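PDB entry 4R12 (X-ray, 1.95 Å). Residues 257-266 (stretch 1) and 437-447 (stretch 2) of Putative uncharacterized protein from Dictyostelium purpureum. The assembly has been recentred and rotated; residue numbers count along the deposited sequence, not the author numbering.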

# COMPACT_ATOMS: atom_id res chain seq x y z
N SER A 257 -21.43 -18.35 16.88
CA SER A 257 -22.47 -18.07 17.88
C SER A 257 -21.90 -18.05 19.31
O SER A 257 -22.49 -17.46 20.20
CB SER A 257 -23.62 -19.08 17.78
OG SER A 257 -23.18 -20.41 17.99
N SER A 258 -20.73 -18.66 19.50
CA SER A 258 -20.11 -18.69 20.83
C SER A 258 -19.34 -17.41 21.18
O SER A 258 -18.95 -17.22 22.33
CB SER A 258 -19.18 -19.89 20.95
OG SER A 258 -18.30 -19.95 19.84
N TRP A 259 -19.10 -16.55 20.19
CA TRP A 259 -18.30 -15.35 20.43
C TRP A 259 -19.00 -14.37 21.37
O TRP A 259 -20.16 -14.01 21.15
CB TRP A 259 -17.98 -14.65 19.10
CG TRP A 259 -17.06 -15.41 18.19
CD1 TRP A 259 -16.62 -16.69 18.34
CD2 TRP A 259 -16.45 -14.92 16.98
NE1 TRP A 259 -15.79 -17.04 17.30
CE2 TRP A 259 -15.67 -15.96 16.45
CE3 TRP A 259 -16.51 -13.71 16.30
CZ2 TRP A 259 -14.94 -15.83 15.27
CZ3 TRP A 259 -15.79 -13.57 15.13
CH2 TRP A 259 -15.01 -14.63 14.63
N ASN A 260 -18.31 -13.94 22.42
CA ASN A 260 -18.91 -12.99 23.35
C ASN A 260 -18.36 -11.58 23.13
O ASN A 260 -18.70 -10.65 23.84
CB ASN A 260 -18.69 -13.45 24.80
CG ASN A 260 -17.23 -13.52 25.19
OD1 ASN A 260 -16.35 -13.63 24.35
ND2 ASN A 260 -16.96 -13.45 26.49
N LYS A 261 -17.50 -11.44 22.12
CA LYS A 261 -16.99 -10.13 21.72
C LYS A 261 -17.21 -9.91 20.24
O LYS A 261 -17.32 -10.86 19.47
CB LYS A 261 -15.51 -10.01 22.06
CG LYS A 261 -15.20 -10.08 23.57
CD LYS A 261 -13.77 -9.66 23.86
CE LYS A 261 -13.44 -9.79 25.35
NZ LYS A 261 -12.03 -9.39 25.58
N GLU A 262 -17.28 -8.65 19.83
CA GLU A 262 -17.37 -8.33 18.42
C GLU A 262 -15.97 -8.33 17.82
O GLU A 262 -15.01 -7.95 18.50
CB GLU A 262 -18.04 -6.97 18.20
CG GLU A 262 -19.47 -6.89 18.69
CD GLU A 262 -20.46 -7.55 17.74
OE1 GLU A 262 -20.05 -8.08 16.68
OE2 GLU A 262 -21.66 -7.51 18.05
N VAL A 263 -15.84 -8.75 16.57
CA VAL A 263 -14.58 -8.60 15.88
C VAL A 263 -14.78 -7.67 14.69
O VAL A 263 -15.69 -7.87 13.88
CB VAL A 263 -14.00 -9.96 15.40
CG1 VAL A 263 -12.70 -9.73 14.65
CG2 VAL A 263 -13.74 -10.87 16.60
N VAL A 264 -13.93 -6.65 14.61
CA VAL A 264 -13.92 -5.74 13.48
C VAL A 264 -12.58 -5.87 12.75
O VAL A 264 -11.52 -5.78 13.35
CB VAL A 264 -14.12 -4.27 13.93
CG1 VAL A 264 -13.83 -3.31 12.79
CG2 VAL A 264 -15.54 -4.07 14.44
N PHE A 265 -12.66 -6.09 11.44
CA PHE A 265 -11.46 -6.18 10.62
C PHE A 265 -11.28 -4.85 9.91
O PHE A 265 -12.24 -4.34 9.32
CB PHE A 265 -11.57 -7.32 9.60
CG PHE A 265 -11.92 -8.65 10.22
CD1 PHE A 265 -10.92 -9.47 10.74
CD2 PHE A 265 -13.23 -9.07 10.29
CE1 PHE A 265 -11.24 -10.69 11.32
CE2 PHE A 265 -13.56 -10.30 10.86
CZ PHE A 265 -12.56 -11.10 11.38
N ALA A 266 -10.08 -4.28 9.95
CA ALA A 266 -9.88 -3.00 9.26
C ALA A 266 -8.68 -3.03 8.33
O ALA A 266 -7.58 -3.46 8.71
CB ALA A 266 -9.75 -1.84 10.29
N PHE A 437 -6.55 -18.11 16.65
CA PHE A 437 -6.27 -17.13 17.70
C PHE A 437 -7.43 -16.15 17.85
O PHE A 437 -7.91 -15.92 18.96
CB PHE A 437 -4.96 -16.40 17.38
CG PHE A 437 -4.75 -15.12 18.15
CD1 PHE A 437 -4.54 -15.14 19.52
CD2 PHE A 437 -4.71 -13.90 17.49
CE1 PHE A 437 -4.33 -13.96 20.23
CE2 PHE A 437 -4.50 -12.71 18.20
CZ PHE A 437 -4.31 -12.75 19.57
N ILE A 438 -7.87 -15.57 16.74
CA ILE A 438 -8.98 -14.63 16.76
C ILE A 438 -10.25 -15.29 17.30
O ILE A 438 -10.95 -14.71 18.13
CB ILE A 438 -9.23 -14.04 15.36
CG1 ILE A 438 -8.10 -13.06 15.02
CG2 ILE A 438 -10.60 -13.35 15.28
CD1 ILE A 438 -7.97 -12.74 13.55
N ASP A 439 -10.52 -16.51 16.85
CA ASP A 439 -11.66 -17.27 17.35
C ASP A 439 -11.57 -17.46 18.87
O ASP A 439 -12.56 -17.27 19.59
CB ASP A 439 -11.76 -18.62 16.64
CG ASP A 439 -12.94 -19.47 17.15
OD1 ASP A 439 -14.09 -19.21 16.73
OD2 ASP A 439 -12.71 -20.38 17.97
N ARG A 440 -10.39 -17.80 19.37
CA ARG A 440 -10.24 -18.01 20.81
C ARG A 440 -10.44 -16.72 21.61
O ARG A 440 -11.19 -16.72 22.59
CB ARG A 440 -8.87 -18.62 21.12
CG ARG A 440 -8.77 -20.08 20.70
CD ARG A 440 -7.57 -20.78 21.34
NE ARG A 440 -7.63 -20.70 22.80
CZ ARG A 440 -6.59 -20.93 23.62
NH1 ARG A 440 -5.40 -21.25 23.13
NH2 ARG A 440 -6.76 -20.82 24.93
N ILE A 441 -9.81 -15.62 21.20
CA ILE A 441 -9.97 -14.41 22.01
C ILE A 441 -11.34 -13.77 21.80
O ILE A 441 -11.74 -12.91 22.58
CB ILE A 441 -8.87 -13.35 21.75
CG1 ILE A 441 -8.95 -12.81 20.32
CG2 ILE A 441 -7.48 -13.89 22.08
CD1 ILE A 441 -8.06 -11.61 20.11
N ALA A 442 -12.06 -14.17 20.75
CA ALA A 442 -13.43 -13.70 20.58
C ALA A 442 -14.39 -14.53 21.43
O ALA A 442 -15.59 -14.24 21.49
CB ALA A 442 -13.85 -13.74 19.10
N GLY A 443 -13.87 -15.56 22.08
CA GLY A 443 -14.67 -16.39 22.97
C GLY A 443 -15.12 -17.72 22.41
O GLY A 443 -15.95 -18.41 23.02
N GLY A 444 -14.59 -18.11 21.26
CA GLY A 444 -14.99 -19.36 20.63
C GLY A 444 -14.04 -20.50 20.95
O GLY A 444 -13.00 -20.29 21.57
N ASN A 445 -14.41 -21.71 20.54
CA ASN A 445 -13.49 -22.84 20.60
C ASN A 445 -13.61 -23.70 19.35
O ASN A 445 -13.50 -24.93 19.40
CB ASN A 445 -13.75 -23.69 21.85
CG ASN A 445 -12.65 -24.72 22.09
OD1 ASN A 445 -11.46 -24.42 21.95
ND2 ASN A 445 -13.05 -25.94 22.42
N ASN A 446 -13.82 -23.05 18.21
CA ASN A 446 -14.01 -23.76 16.96
C ASN A 446 -12.76 -24.44 16.41
O ASN A 446 -11.63 -23.97 16.62
CB ASN A 446 -14.57 -22.80 15.90
CG ASN A 446 -15.98 -22.36 16.22
OD1 ASN A 446 -16.92 -23.15 16.15
ND2 ASN A 446 -16.14 -21.09 16.59
N ASN A 447 -12.96 -25.55 15.73
CA ASN A 447 -11.92 -26.16 14.92
C ASN A 447 -11.88 -25.44 13.58
O ASN A 447 -12.83 -25.52 12.82
CB ASN A 447 -12.17 -27.65 14.71
CG ASN A 447 -12.15 -28.42 16.01
OD1 ASN A 447 -13.00 -29.28 16.25
ND2 ASN A 447 -11.19 -28.10 16.86
O HOH W 1 -16.98 -22.63 20.06
O HOH W 2 -10.48 -11.53 24.65

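What anchors the indole of Trp259? Its NE1 donates a hydrogen bond to OD1 of Asp439, 2.8 Å away and nearly straight, with an N-H...O angle of 162°. The tryptophan is buried, so its one N-H needs an acceptor, and the carboxylate, lying at the ring edge near its plane, meets that hydrogen head on. Asp439 is itself held in place from within its own stretch: ND2 of Asn446 donates to the same OD1 at 2.8 Å, and the backbone N of Asn446 donates to OD2 of Asp439 at 2.9 Å. One carboxylate thus ties the helix to the loop that follows it and to the indole across the contact.

How do the backbones meet? The carbonyl of Ala442, the residue before Gly443, is the focus. Asn260 N donates to Ala442 O at 2.9 Å, Lys261 N adds a weak hydrogen bond to Ala442 O at 3.4 Å, and Trp259 CA lies 3.1 Å from Ala442 O in a CA-H...O contact. Three successive residues of the first stretch therefore wrap around a single oxygen. The carbonyl is free to receive them because the chain leaves helical phi/psi at Gly443, which adopts positive phi in a Schellman motif, closed by Gly443 N to Arg440 O at 3.0 Å and Gly444 N to Asp439 O at 2.8 Å.

Why do two glycines suit this turn? At the backbone angles of Gly443, a CB would be jammed against the preceding carbonyl oxygen, and it would also point toward the first stretch, whose backbone comes close: the CA atoms of Trp259 and Gly443 are 4.6 Å apart. At Gly444, a CB would clash with both Trp259 NE1 and Asp439 OD1, crowding the very hydrogen bond that anchors the indole.

What fills the apolar side of the contact? Ala442 CB sits over one face of the Trp259 ring, 3.7 Å from the centroid of the five-membered ring and 18° off its normal, a CH-pi contact. The same methyl touches Val263, with Ala442 CB 3.8 Å from Val263 CG2. Val263 CG2 also meets Ile438 CG2 at 4.2 Å, and farther along the strand the edge of the Phe265 ring approaches Ile438 more loosely, Phe265 CE1 to Ile438 CD1 at 4.5 Å.

Does water extend the contact? Two waters bridge the stretches. One lies 3.0 Å from Ser258 OG and accepts from Asn445 N at 2.8 Å; the other accepts from Lys261 NZ at 2.8 Å and donates to Ile441 O at 2.8 Å.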